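PDB 5HQA: alpha-glucosidase from Pseudoalteromonas sp. K8, which hydrolyses alpha-glucosidic bonds as a calcium-binding glycoside hydrolase of family 97 whose activity is raised by chloride. Local coordinates for residues Phe132-Ser137 with Thr160-Ala165; Trp228-Ile233 with Leu247-Pro252; Phe299-Gly304 with Thr349-Ile354; Gly361-Tyr366 with Gly412-Asn417. All coordinates share one frame; numbering follows the deposited sequence.

Overall arrangement
The four contacts follow in series along the chain, each closing before the next opens. Contacts 1 and 2 belong to the N-terminal beta-sandwich: their centres are about 22 Å apart, and they touch where Phe132 packs on Ile231 and Arg229. Contacts 3 and 4 lie in the (beta/alpha)8 catalytic barrel, about 33 Å apart between centres; strand 352-358 of contact 3 is followed by helix 363-379 of contact 4. Contacts 1 and 3 are on opposite sides of the chain's centre, centres about 49 Å apart. Between the domains, contacts 2 and 4 come within about 10 Å at their nearest atoms. The set thus samples sandwich and barrel, which together form the calcium site and acarbose pocket.

Contact 1 of 4, residues Phe132-Ser137 with Thr160-Ala165; sequences FAVNNS and TPLNDA
Val134 and Leu162 meet tip to tip, and this pair is the tight half of the contact. Leu162 stretches away from its own backbone N, with CG anti to it (chi1 -180°), and this carries Leu162 CD2 across to Val134 CG1 at 3.6 Å. The same methyl, Leu162 CD2, also lies 3.8 Å from Ser137 CB, so it is gripped by both ends of the type II turn that runs from Val134 to Ser137. Phe172, Phe174 and Phe205 close in around the leucine, making this side thoroughly apolar.

The other side is looser and wetter. Here water 1 bridges the main chains, donating to Ser137 O at 2.7 Å and accepting from Asn163 N at 2.9 Å. The side-chain amide of Asn163, partly exposed, comes up beside the Ser137 hydroxyl, though which way round the amide sits is doubtful. With an alanine here the amide is gone, and the Ser137 hydroxyl would probably lose its polar neighbour across the contact.

From Leu162 on the chain makes a short 3-10 turn. Asp164 N closes it on Pro161 O at 3.0 Å, and Thr160 OG1 adds a second donor to Pro161 O at 2.8 Å from the opposite face of the carbonyl plane.

Strands 122-134 and 158-161 belong to different antiparallel sheets, and a leucine plugged between their ends amid phenylalanines is the apolar filling of a beta-sandwich, here the galactose-mutarotase-like N-terminal domain of family 97.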
loop_
_atom_site.group_PDB
_atom_site.type_symbol
_atom_site.label_atom_id
_atom_site.label_comp_id
_atom_site.label_asym_id
_atom_site.label_seq_id
_atom_site.Cartn_x
_atom_site.Cartn_y
_atom_site.Cartn_z
ATOM N N PHE A 132 20.080 10.126 -3.492
ATOM C CA PHE A 132 20.065 9.755 -2.077
ATOM C C PHE A 132 21.389 9.024 -1.864
ATOM O O PHE A 132 21.478 7.817 -2.104
ATOM C CB PHE A 132 18.856 8.869 -1.741
ATOM C CG PHE A 132 17.539 9.436 -2.218
ATOM C CD1 PHE A 132 17.104 9.220 -3.514
ATOM C CD2 PHE A 132 16.742 10.193 -1.367
ATOM C CE1 PHE A 132 15.897 9.745 -3.952
ATOM C CE2 PHE A 132 15.540 10.715 -1.795
ATOM C CZ PHE A 132 15.116 10.493 -3.093
ATOM N N ALA A 133 22.432 9.751 -1.468
ATOM C CA ALA A 133 23.759 9.161 -1.303
ATOM C C ALA A 133 23.887 8.648 0.128
ATOM O O ALA A 133 24.050 9.433 1.070
ATOM C CB ALA A 133 24.856 10.170 -1.633
ATOM N N VAL A 134 23.826 7.332 0.292
ATOM C CA VAL A 134 23.835 6.736 1.623
ATOM C C VAL A 134 25.264 6.665 2.144
ATOM O O VAL A 134 26.159 6.120 1.481
ATOM C CB VAL A 134 23.190 5.344 1.599
ATOM C CG1 VAL A 134 23.235 4.721 2.992
ATOM C CG2 VAL A 134 21.767 5.447 1.101
ATOM N N ASN A 135 25.471 7.198 3.344
ATOM C CA ASN A 135 26.777 7.149 3.982
ATOM C C ASN A 135 27.053 5.742 4.509
ATOM O O ASN A 135 26.153 5.076 5.030
ATOM C CB ASN A 135 26.828 8.163 5.121
ATOM C CG ASN A 135 28.228 8.391 5.619
ATOM O OD1 ASN A 135 29.198 8.211 4.881
ATOM N ND2 ASN A 135 28.350 8.779 6.872
ATOM N N ASN A 136 28.305 5.286 4.360
ATOM C CA ASN A 136 28.724 3.949 4.806
ATOM C C ASN A 136 27.842 2.849 4.212
ATOM O O ASN A 136 27.407 1.919 4.901
ATOM C CB ASN A 136 28.732 3.862 6.333
ATOM C CG ASN A 136 29.790 4.738 6.944
ATOM O OD1 ASN A 136 30.921 4.777 6.468
ATOM N ND2 ASN A 136 29.426 5.469 7.988
ATOM N N SER A 137 27.575 2.952 2.907
ATOM C CA SER A 137 26.693 1.980 2.266
ATOM C C SER A 137 27.293 0.580 2.266
ATOM O O SER A 137 26.547 -0.401 2.168
ATOM C CB SER A 137 26.374 2.413 0.828
ATOM O OG SER A 137 27.533 2.392 -0.010
ATOM N N THR A 160 19.869 -8.170 1.278
ATOM C CA THR A 160 21.236 -8.126 0.751
ATOM C C THR A 160 22.012 -6.965 1.359
ATOM O O THR A 160 21.407 -6.056 1.947
ATOM C CB THR A 160 21.257 -7.943 -0.773
ATOM O OG1 THR A 160 20.927 -6.581 -1.085
ATOM C CG2 THR A 160 20.270 -8.866 -1.482
ATOM N N PRO A 161 23.341 -6.949 1.220
ATOM C CA PRO A 161 24.087 -5.691 1.397
ATOM C C PRO A 161 23.491 -4.584 0.541
ATOM O O PRO A 161 23.042 -4.822 -0.583
ATOM C CB PRO A 161 25.499 -6.053 0.934
ATOM C CG PRO A 161 25.605 -7.546 1.224
ATOM C CD PRO A 161 24.229 -8.099 0.954
ATOM N N LEU A 162 23.485 -3.358 1.077
ATOM C CA LEU A 162 22.888 -2.240 0.343
ATOM C C LEU A 162 23.530 -2.055 -1.036
ATOM O O LEU A 162 22.847 -1.686 -2.000
ATOM C CB LEU A 162 23.009 -0.956 1.166
ATOM C CG LEU A 162 22.443 0.336 0.572
ATOM C CD1 LEU A 162 20.947 0.222 0.321
ATOM C CD2 LEU A 162 22.729 1.501 1.525
ATOM N N ASN A 163 24.832 -2.329 -1.160
ATOM C CA ASN A 163 25.494 -2.107 -2.435
ATOM C C ASN A 163 25.053 -3.085 -3.517
ATOM O O ASN A 163 25.415 -2.881 -4.681
ATOM C CB ASN A 163 27.007 -2.180 -2.261
ATOM C CG ASN A 163 27.573 -0.935 -1.615
ATOM O OD1 ASN A 163 26.930 0.114 -1.588
ATOM N ND2 ASN A 163 28.778 -1.043 -1.092
ATOM N N ASP A 164 24.281 -4.121 -3.177
ATOM C CA ASP A 164 23.771 -5.056 -4.177
ATOM C C ASP A 164 22.388 -4.686 -4.700
ATOM O O ASP A 164 21.874 -5.389 -5.578
ATOM C CB ASP A 164 23.707 -6.476 -3.613
ATOM C CG ASP A 164 25.058 -6.998 -3.206
ATOM O OD1 ASP A 164 25.094 -7.975 -2.434
ATOM O OD2 ASP A 164 26.077 -6.426 -3.643
ATOM N N ALA A 165 21.763 -3.631 -4.171
ATOM C CA ALA A 165 20.414 -3.225 -4.581
ATOM C C ALA A 165 20.554 -2.306 -5.789
ATOM O O ALA A 165 20.681 -1.089 -5.651
ATOM C CB ALA A 165 19.684 -2.534 -3.434
HETATM O O HOH W 1 26.570 -2.845 1.060
#

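Contact 2 of 4, residues Trp228-Ile233 with Leu247-Pro252; sequences WRTIQI and LNLNEP
Strand 224-234 and the chain leaving helix 245-248 come closest at Trp228 and Leu249, whose CA atoms are 7.2 Å apart, and no hydrogen bond passes directly between the two segments. Side chains fill the gap. Leu249 CD2 sits over the face of the Trp228 indole, 4.1 Å from the centroid of the six-membered ring and only 13° off its normal, a well-centred CH-pi contact. Leu249 CD1 turns the other way, toward the strand: it lies 4.0 Å from Trp228 CB and presses on Thr230 CG2 at 3.5 Å, tighter than two methyls usually pack. The leucine thus bridges two residues that point to the same side of the strand. Trp228 CG lies anti to its carbonyl carbon (chi1 -65°), a setting that lays the indole under the leucine.

The polar edge of the ring is served differently. Trp228 NE1 is 3.3 Å from Leu249 O, but the angle is too poor for a hydrogen bond. Water 2 links the two instead, lying at the indole edge in its plane: it accepts from Trp228 NE1 at 3.1 Å and donates to Leu249 O at 2.8 Å. Around the pair, Lys102 of strand 95-104, two strands over in the same sheet, touches both Trp228 and Leu249, and Ala187 of strand 181-187 also packs on the leucine.

Chemically, then, the chain after helix 245-248 is held against the sheet by dispersion and CH-pi forces, while one water satisfies both the indole N-H and the Leu249 carbonyl, which are close but badly angled for a direct bond.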
loop_
_atom_site.group_PDB
_atom_site.type_symbol
_atom_site.label_atom_id
_atom_site.label_comp_id
_atom_site.label_asym_id
_atom_site.label_seq_id
_atom_site.Cartn_x
_atom_site.Cartn_y
_atom_site.Cartn_z
ATOM N N TRP A 228 6.609 14.879 -3.705
ATOM C CA TRP A 228 7.564 14.882 -2.607
ATOM C C TRP A 228 8.453 13.645 -2.675
ATOM O O TRP A 228 7.988 12.550 -2.984
ATOM C CB TRP A 228 6.821 14.911 -1.270
ATOM C CG TRP A 228 6.047 16.169 -1.068
ATOM C CD1 TRP A 228 4.756 16.413 -1.443
ATOM C CD2 TRP A 228 6.523 17.371 -0.448
ATOM N NE1 TRP A 228 4.400 17.702 -1.094
ATOM C CE2 TRP A 228 5.465 18.307 -0.481
ATOM C CE3 TRP A 228 7.742 17.744 0.133
ATOM C CZ2 TRP A 228 5.587 19.596 0.052
ATOM C CZ3 TRP A 228 7.867 19.032 0.660
ATOM C CH2 TRP A 228 6.798 19.939 0.612
ATOM N N ARG A 229 9.739 13.826 -2.402
ATOM C CA ARG A 229 10.661 12.721 -2.153
ATOM C C ARG A 229 10.785 12.582 -0.642
ATOM O O ARG A 229 10.986 13.589 0.046
ATOM C CB ARG A 229 12.031 12.996 -2.774
ATOM C CG ARG A 229 12.101 12.838 -4.288
ATOM C CD ARG A 229 11.392 13.966 -5.052
ATOM N NE ARG A 229 11.282 13.629 -6.474
ATOM C CZ ARG A 229 10.365 12.798 -6.969
ATOM N NH1 ARG A 229 9.462 12.232 -6.163
ATOM N NH2 ARG A 229 10.348 12.532 -8.272
ATOM N N THR A 230 10.626 11.364 -0.115
ATOM C CA THR A 230 10.568 11.187 1.332
ATOM C C THR A 230 11.702 10.298 1.819
ATOM O O THR A 230 12.043 9.296 1.181
ATOM C CB THR A 230 9.213 10.604 1.809
ATOM O OG1 THR A 230 9.022 9.284 1.284
ATOM C CG2 THR A 230 8.064 11.478 1.348
ATOM N N ILE A 231 12.279 10.678 2.959
ATOM C CA ILE A 231 13.334 9.917 3.616
ATOM C C ILE A 231 12.916 9.750 5.070
ATOM O O ILE A 231 13.062 10.678 5.875
ATOM C CB ILE A 231 14.701 10.601 3.515
ATOM C CG1 ILE A 231 15.028 10.926 2.047
ATOM C CG2 ILE A 231 15.768 9.704 4.133
ATOM C CD1 ILE A 231 16.256 11.827 1.871
ATOM N N GLN A 232 12.387 8.579 5.412
ATOM C CA GLN A 232 12.088 8.277 6.804
ATOM C C GLN A 232 13.356 7.809 7.499
ATOM O O GLN A 232 14.150 7.057 6.924
ATOM C CB GLN A 232 11.012 7.195 6.903
ATOM C CG GLN A 232 9.651 7.642 6.386
ATOM C CD GLN A 232 8.583 6.593 6.603
ATOM O OE1 GLN A 232 8.039 6.017 5.651
ATOM N NE2 GLN A 232 8.265 6.348 7.862
ATOM N N ILE A 233 13.544 8.254 8.738
ATOM C CA ILE A 233 14.739 7.942 9.516
ATOM C C ILE A 233 14.307 7.662 10.945
ATOM O O ILE A 233 13.598 8.476 11.547
ATOM C CB ILE A 233 15.755 9.104 9.494
ATOM C CG1 ILE A 233 16.093 9.513 8.055
ATOM C CG2 ILE A 233 17.006 8.739 10.297
ATOM C CD1 ILE A 233 16.836 10.844 7.949
ATOM N N LEU A 247 1.060 10.625 4.674
ATOM C CA LEU A 247 -0.216 11.338 4.681
ATOM C C LEU A 247 -0.016 12.835 4.846
ATOM O O LEU A 247 -0.700 13.635 4.194
ATOM C CB LEU A 247 -1.115 10.818 5.799
ATOM C CG LEU A 247 -1.754 9.441 5.604
ATOM C CD1 LEU A 247 -2.449 9.042 6.900
ATOM C CD2 LEU A 247 -2.745 9.468 4.446
ATOM N N ASN A 248 0.896 13.239 5.737
ATOM C CA ASN A 248 1.062 14.663 6.027
ATOM C C ASN A 248 1.568 15.448 4.828
ATOM O O ASN A 248 1.396 16.672 4.781
ATOM C CB ASN A 248 2.013 14.860 7.205
ATOM C CG ASN A 248 1.286 14.838 8.535
ATOM O OD1 ASN A 248 0.140 15.281 8.624
ATOM N ND2 ASN A 248 1.940 14.323 9.570
ATOM N N LEU A 249 2.183 14.782 3.858
ATOM C CA LEU A 249 2.693 15.484 2.693
ATOM C C LEU A 249 1.672 15.578 1.569
ATOM O O LEU A 249 1.965 16.182 0.538
ATOM C CB LEU A 249 3.970 14.805 2.195
ATOM C CG LEU A 249 5.154 14.986 3.145
ATOM C CD1 LEU A 249 6.344 14.236 2.615
ATOM C CD2 LEU A 249 5.500 16.476 3.322
ATOM N N ASN A 250 0.485 15.011 1.738
ATOM C CA ASN A 250 -0.549 15.093 0.719
ATOM C C ASN A 250 -1.513 16.244 0.991
ATOM O O ASN A 250 -1.653 16.723 2.121
ATOM C CB ASN A 250 -1.313 13.776 0.632
ATOM C CG ASN A 250 -0.597 12.769 -0.232
ATOM O OD1 ASN A 250 -0.868 12.669 -1.432
ATOM N ND2 ASN A 250 0.367 12.059 0.353
ATOM N N GLU A 251 -2.181 16.682 -0.079
ATOM C CA GLU A 251 -3.157 17.755 0.031
ATOM C C GLU A 251 -4.390 17.272 0.793
ATOM O O GLU A 251 -4.732 16.086 0.751
ATOM C CB GLU A 251 -3.582 18.249 -1.350
ATOM C CG GLU A 251 -2.469 18.834 -2.197
ATOM C CD GLU A 251 -2.993 19.476 -3.470
ATOM O OE1 GLU A 251 -3.534 20.601 -3.402
ATOM O OE2 GLU A 251 -2.877 18.843 -4.539
ATOM N N PRO A 252 -5.080 18.174 1.488
ATOM C CA PRO A 252 -6.299 17.772 2.202
ATOM C C PRO A 252 -7.392 17.285 1.257
ATOM O O PRO A 252 -7.430 17.623 0.069
ATOM C CB PRO A 252 -6.730 19.057 2.924
ATOM C CG PRO A 252 -5.501 19.896 2.982
ATOM C CD PRO A 252 -4.716 19.576 1.747
HETATM O O HOH W 2 1.351 17.976 -1.527
#

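Contact 3 of 4, residues Phe299-Gly304 with Thr349-Ile354; sequences FAAKYG and TGVQLI
Val351 packs on Ala300 and Ala301 at the N-terminal end of the strands of the (beta/alpha)8 barrel, where helix 290-303 runs out beside the start of strand 352-358. The valine shares its methyls between the two alanines. With Val351 CG1 anti to the backbone N (chi1 176°), that branch faces Ala300 CB at 3.6 Å, while Val351 CG2 is set beside the helix backbone, 3.4 Å from Ala301 N and 3.7 Å from Ala301 CB. Small side chains on the helix are what allow so close an approach. Val308 of the adjoining strand 307-310 touches both Ala300 and Val351, carrying this apolar patch into the barrel wall.

Just ahead of the valine, Thr349 ends helix 339-349 and turns the chain. Thr349 OG1 lies between its own backbone N and carbonyl carbon (chi1 63°) and accepts from Val351 N at 3.2 Å with an angle of 159°, an ST turn; the same hydroxyl is also bonded to Tyr345 O. Gly350 takes positive phi inside this turn, and Gly304 does so after the other helix. At the more exposed edge of the contact, Ala301 CB ends 3.9 Å from Thr349 O.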
loop_
_atom_site.group_PDB
_atom_site.type_symbol
_atom_site.label_atom_id
_atom_site.label_comp_id
_atom_site.label_asym_id
_atom_site.label_seq_id
_atom_site.Cartn_x
_atom_site.Cartn_y
_atom_site.Cartn_z
ATOM N N PHE A 299 -24.426 -15.967 3.291
ATOM C CA PHE A 299 -23.355 -16.165 4.261
ATOM C C PHE A 299 -22.892 -14.833 4.834
ATOM O O PHE A 299 -22.735 -14.688 6.052
ATOM C CB PHE A 299 -22.192 -16.909 3.592
ATOM C CG PHE A 299 -21.036 -17.208 4.514
ATOM C CD1 PHE A 299 -20.998 -18.392 5.236
ATOM C CD2 PHE A 299 -19.977 -16.312 4.641
ATOM C CE1 PHE A 299 -19.933 -18.673 6.076
ATOM C CE2 PHE A 299 -18.912 -16.586 5.483
ATOM C CZ PHE A 299 -18.890 -17.775 6.202
ATOM N N ALA A 300 -22.662 -13.845 3.963
ATOM C CA ALA A 300 -22.227 -12.531 4.429
ATOM C C ALA A 300 -23.244 -11.918 5.382
ATOM O O ALA A 300 -22.871 -11.348 6.416
ATOM C CB ALA A 300 -21.982 -11.602 3.241
ATOM N N ALA A 301 -24.535 -12.036 5.064
ATOM C CA ALA A 301 -25.555 -11.468 5.940
ATOM C C ALA A 301 -25.553 -12.154 7.302
ATOM O O ALA A 301 -25.716 -11.497 8.336
ATOM C CB ALA A 301 -26.934 -11.574 5.286
ATOM N N LYS A 302 -25.361 -13.474 7.323
ATOM C CA LYS A 302 -25.425 -14.197 8.586
ATOM C C LYS A 302 -24.209 -13.918 9.465
ATOM O O LYS A 302 -24.335 -13.865 10.695
ATOM C CB LYS A 302 -25.568 -15.697 8.319
ATOM C CG LYS A 302 -25.599 -16.559 9.566
ATOM C CD LYS A 302 -25.947 -18.002 9.242
ATOM C CE LYS A 302 -26.038 -18.834 10.518
ATOM N NZ LYS A 302 -26.642 -20.168 10.251
ATOM N N TYR A 303 -23.034 -13.716 8.868
ATOM C CA TYR A 303 -21.798 -13.667 9.638
ATOM C C TYR A 303 -21.176 -12.280 9.708
ATOM O O TYR A 303 -20.071 -12.137 10.239
ATOM C CB TYR A 303 -20.811 -14.697 9.084
ATOM C CG TYR A 303 -21.291 -16.098 9.381
ATOM C CD1 TYR A 303 -21.222 -16.609 10.671
ATOM C CD2 TYR A 303 -21.855 -16.894 8.390
ATOM C CE1 TYR A 303 -21.673 -17.886 10.965
ATOM C CE2 TYR A 303 -22.319 -18.178 8.677
ATOM C CZ TYR A 303 -22.221 -18.665 9.967
ATOM O OH TYR A 303 -22.667 -19.930 10.271
ATOM N N GLY A 304 -21.855 -11.252 9.205
ATOM C CA GLY A 304 -21.425 -9.891 9.448
ATOM C C GLY A 304 -20.452 -9.303 8.448
ATOM O O GLY A 304 -19.570 -8.529 8.832
ATOM N N THR A 349 -30.992 -8.449 1.568
ATOM C CA THR A 349 -30.054 -9.000 2.533
ATOM C C THR A 349 -29.232 -7.941 3.250
ATOM O O THR A 349 -28.649 -8.240 4.295
ATOM C CB THR A 349 -29.085 -9.969 1.850
ATOM O OG1 THR A 349 -28.312 -9.256 0.875
ATOM C CG2 THR A 349 -29.832 -11.113 1.178
ATOM N N GLY A 350 -29.160 -6.723 2.713
ATOM C CA GLY A 350 -28.270 -5.720 3.260
ATOM C C GLY A 350 -26.810 -5.940 2.943
ATOM O O GLY A 350 -25.958 -5.230 3.486
ATOM N N VAL A 351 -26.497 -6.907 2.086
ATOM C CA VAL A 351 -25.133 -7.204 1.669
ATOM C C VAL A 351 -24.937 -6.646 0.272
ATOM O O VAL A 351 -25.757 -6.893 -0.617
ATOM C CB VAL A 351 -24.869 -8.718 1.680
ATOM C CG1 VAL A 351 -23.457 -9.009 1.150
ATOM C CG2 VAL A 351 -25.095 -9.284 3.074
ATOM N N GLN A 352 -23.856 -5.914 0.058
ATOM C CA GLN A 352 -23.700 -5.302 -1.249
ATOM C C GLN A 352 -22.882 -6.170 -2.188
ATOM O O GLN A 352 -22.045 -6.970 -1.764
ATOM C CB GLN A 352 -23.071 -3.924 -1.124
ATOM C CG GLN A 352 -24.137 -2.877 -0.931
ATOM C CD GLN A 352 -23.538 -1.548 -0.762
ATOM O OE1 GLN A 352 -22.852 -1.307 0.224
ATOM N NE2 GLN A 352 -23.747 -0.667 -1.734
ATOM N N LEU A 353 -23.164 -6.028 -3.480
ATOM C CA LEU A 353 -22.270 -6.549 -4.499
ATOM C C LEU A 353 -21.073 -5.615 -4.624
ATOM O O LEU A 353 -21.238 -4.391 -4.680
ATOM C CB LEU A 353 -23.004 -6.665 -5.835
ATOM C CG LEU A 353 -22.197 -7.079 -7.063
ATOM C CD1 LEU A 353 -21.706 -8.509 -6.933
ATOM C CD2 LEU A 353 -23.049 -6.916 -8.313
ATOM N N ILE A 354 -19.871 -6.180 -4.636
ATOM C CA ILE A 354 -18.657 -5.416 -4.890
ATOM C C ILE A 354 -18.279 -5.653 -6.347
ATOM O O ILE A 354 -18.170 -6.804 -6.788
ATOM C CB ILE A 354 -17.531 -5.817 -3.923
ATOM C CG1 ILE A 354 -17.905 -5.367 -2.510
ATOM C CG2 ILE A 354 -16.203 -5.226 -4.348
ATOM C CD1 ILE A 354 -17.045 -5.972 -1.436
#

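Contact 4 of 4, residues Gly361-Tyr366 with Gly412-Asn417; sequences GNVSNY and GQFMVN
Val363 reaches across to Phe414 and Met415. Starting at CB, which points toward helix 413-428, the side chain forks. Val363 CG1, anti to the carbonyl carbon (chi1 -63°), meets the thioether: Met415 SD is 3.8 Å away and Met415 CE 4.0 Å. Val363 CG2 instead comes up to the edge of the Phe414 ring, near its plane, 3.8 Å from Phe414 CE2 and 4.0 Å from Phe414 CZ. The bend at chi2 brings Met415 SD toward the valine, and the further bend at chi3 (-62°) sets CE beside the same methyl. Cutting Val363 back to an alanine would probably leave the Phe414 edge and Met415 SD without their methyl partners, with the flexible methionine tip set free to turn. The Met415 side chain is about 8 Å from that of the calcium ligand Glu437.

Val363 opens its helix. Asn362, the N-cap before it, accepts from Asn365 N through OD1 at 2.9 Å, a nearly straight bond (174°) with the donor well above the carbonyl plane.

Helix 363-379 follows barrel strand 352-358 and helix 413-428 precedes strand 432-435; both helices begin here, with Ile396 of strand 396-399 touching Val363 and Met415 alike.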
loop_
_atom_site.group_PDB
_atom_site.type_symbol
_atom_site.label_atom_id
_atom_site.label_comp_id
_atom_site.label_asym_id
_atom_site.label_seq_id
_atom_site.Cartn_x
_atom_site.Cartn_y
_atom_site.Cartn_z
ATOM N N GLY A 361 -4.761 -5.190 -18.802
ATOM C CA GLY A 361 -3.787 -4.257 -19.307
ATOM C C GLY A 361 -4.267 -3.312 -20.388
ATOM O O GLY A 361 -3.548 -2.356 -20.703
ATOM N N ASN A 362 -5.445 -3.530 -20.975
ATOM C CA ASN A 362 -5.897 -2.647 -22.049
ATOM C C ASN A 362 -6.709 -1.524 -21.424
ATOM O O ASN A 362 -7.916 -1.659 -21.197
ATOM C CB ASN A 362 -6.701 -3.400 -23.100
ATOM C CG ASN A 362 -7.108 -2.504 -24.265
ATOM O OD1 ASN A 362 -7.229 -1.279 -24.120
ATOM N ND2 ASN A 362 -7.321 -3.111 -25.429
ATOM N N VAL A 363 -6.053 -0.387 -21.183
ATOM C CA VAL A 363 -6.725 0.690 -20.468
ATOM C C VAL A 363 -7.599 1.531 -21.386
ATOM O O VAL A 363 -8.488 2.239 -20.895
ATOM C CB VAL A 363 -5.705 1.565 -19.715
ATOM C CG1 VAL A 363 -4.998 0.719 -18.648
ATOM C CG2 VAL A 363 -4.689 2.174 -20.682
ATOM N N SER A 364 -7.390 1.469 -22.700
ATOM C CA SER A 364 -8.243 2.239 -23.599
ATOM C C SER A 364 -9.608 1.589 -23.751
ATOM O O SER A 364 -10.625 2.286 -23.805
ATOM C CB SER A 364 -7.570 2.395 -24.962
ATOM O OG SER A 364 -6.394 3.179 -24.842
ATOM N N ASN A 365 -9.646 0.254 -23.818
ATOM C CA ASN A 365 -10.920 -0.454 -23.840
ATOM C C ASN A 365 -11.711 -0.202 -22.563
ATOM O O ASN A 365 -12.944 -0.113 -22.595
ATOM C CB ASN A 365 -10.685 -1.952 -24.035
ATOM C CG ASN A 365 -11.976 -2.750 -24.017
ATOM O OD1 ASN A 365 -12.871 -2.515 -24.825
ATOM N ND2 ASN A 365 -12.078 -3.704 -23.095
ATOM N N TYR A 366 -11.021 -0.093 -21.427
ATOM C CA TYR A 366 -11.705 0.242 -20.179
ATOM C C TYR A 366 -12.169 1.692 -20.191
ATOM O O TYR A 366 -13.320 1.991 -19.856
ATOM C CB TYR A 366 -10.767 -0.011 -18.999
ATOM C CG TYR A 366 -11.364 0.189 -17.617
ATOM C CD1 TYR A 366 -12.714 -0.040 -17.363
ATOM C CD2 TYR A 366 -10.557 0.594 -16.557
ATOM C CE1 TYR A 366 -13.246 0.133 -16.079
ATOM C CE2 TYR A 366 -11.073 0.763 -15.281
ATOM C CZ TYR A 366 -12.410 0.531 -15.049
ATOM O OH TYR A 366 -12.898 0.717 -13.778
ATOM N N GLY A 412 4.371 4.893 -15.117
ATOM C CA GLY A 412 4.709 6.123 -15.805
ATOM C C GLY A 412 3.663 7.216 -15.588
ATOM O O GLY A 412 2.597 6.996 -15.011
ATOM N N GLN A 413 3.991 8.424 -16.064
ATOM C CA GLN A 413 3.055 9.546 -15.961
ATOM C C GLN A 413 1.703 9.216 -16.594
ATOM O O GLN A 413 0.650 9.566 -16.045
ATOM C CB GLN A 413 3.657 10.790 -16.616
ATOM C CG GLN A 413 2.725 11.998 -16.659
ATOM C CD GLN A 413 3.351 13.169 -17.390
ATOM O OE1 GLN A 413 4.182 12.986 -18.282
ATOM N NE2 GLN A 413 2.964 14.381 -17.012
ATOM N N PHE A 414 1.709 8.543 -17.749
ATOM C CA PHE A 414 0.447 8.206 -18.402
ATOM C C PHE A 414 -0.466 7.415 -17.469
ATOM O O PHE A 414 -1.643 7.753 -17.297
ATOM C CB PHE A 414 0.692 7.409 -19.688
ATOM C CG PHE A 414 -0.569 6.825 -20.256
ATOM C CD1 PHE A 414 -1.460 7.629 -20.967
ATOM C CD2 PHE A 414 -0.904 5.492 -20.025
ATOM C CE1 PHE A 414 -2.649 7.103 -21.462
ATOM C CE2 PHE A 414 -2.098 4.962 -20.517
ATOM C CZ PHE A 414 -2.965 5.769 -21.233
ATOM N N MET A 415 0.056 6.338 -16.872
ATOM C CA MET A 415 -0.790 5.506 -16.020
ATOM C C MET A 415 -1.091 6.187 -14.692
ATOM O O MET A 415 -2.193 6.024 -14.146
ATOM C CB MET A 415 -0.152 4.133 -15.791
ATOM C CG MET A 415 -0.454 3.153 -16.929
ATOM S SD MET A 415 -2.232 2.916 -17.193
ATOM C CE MET A 415 -2.765 2.220 -15.632
ATOM N N VAL A 416 -0.130 6.942 -14.146
ATOM C CA VAL A 416 -0.408 7.722 -12.938
ATOM C C VAL A 416 -1.668 8.555 -13.142
ATOM O O VAL A 416 -2.580 8.556 -12.306
ATOM C CB VAL A 416 0.806 8.596 -12.567
ATOM C CG1 VAL A 416 0.398 9.722 -11.600
ATOM C CG2 VAL A 416 1.916 7.733 -11.965
ATOM N N ASN A 417 -1.764 9.220 -14.293
ATOM C CA ASN A 417 -2.951 10.013 -14.593
ATOM C C ASN A 417 -4.164 9.136 -14.883
ATOM O O ASN A 417 -5.297 9.508 -14.543
ATOM C CB ASN A 417 -2.668 10.940 -15.777
ATOM C CG ASN A 417 -1.734 12.080 -15.405
ATOM O OD1 ASN A 417 -1.615 12.425 -14.225
ATOM N ND2 ASN A 417 -1.061 12.665 -16.401
#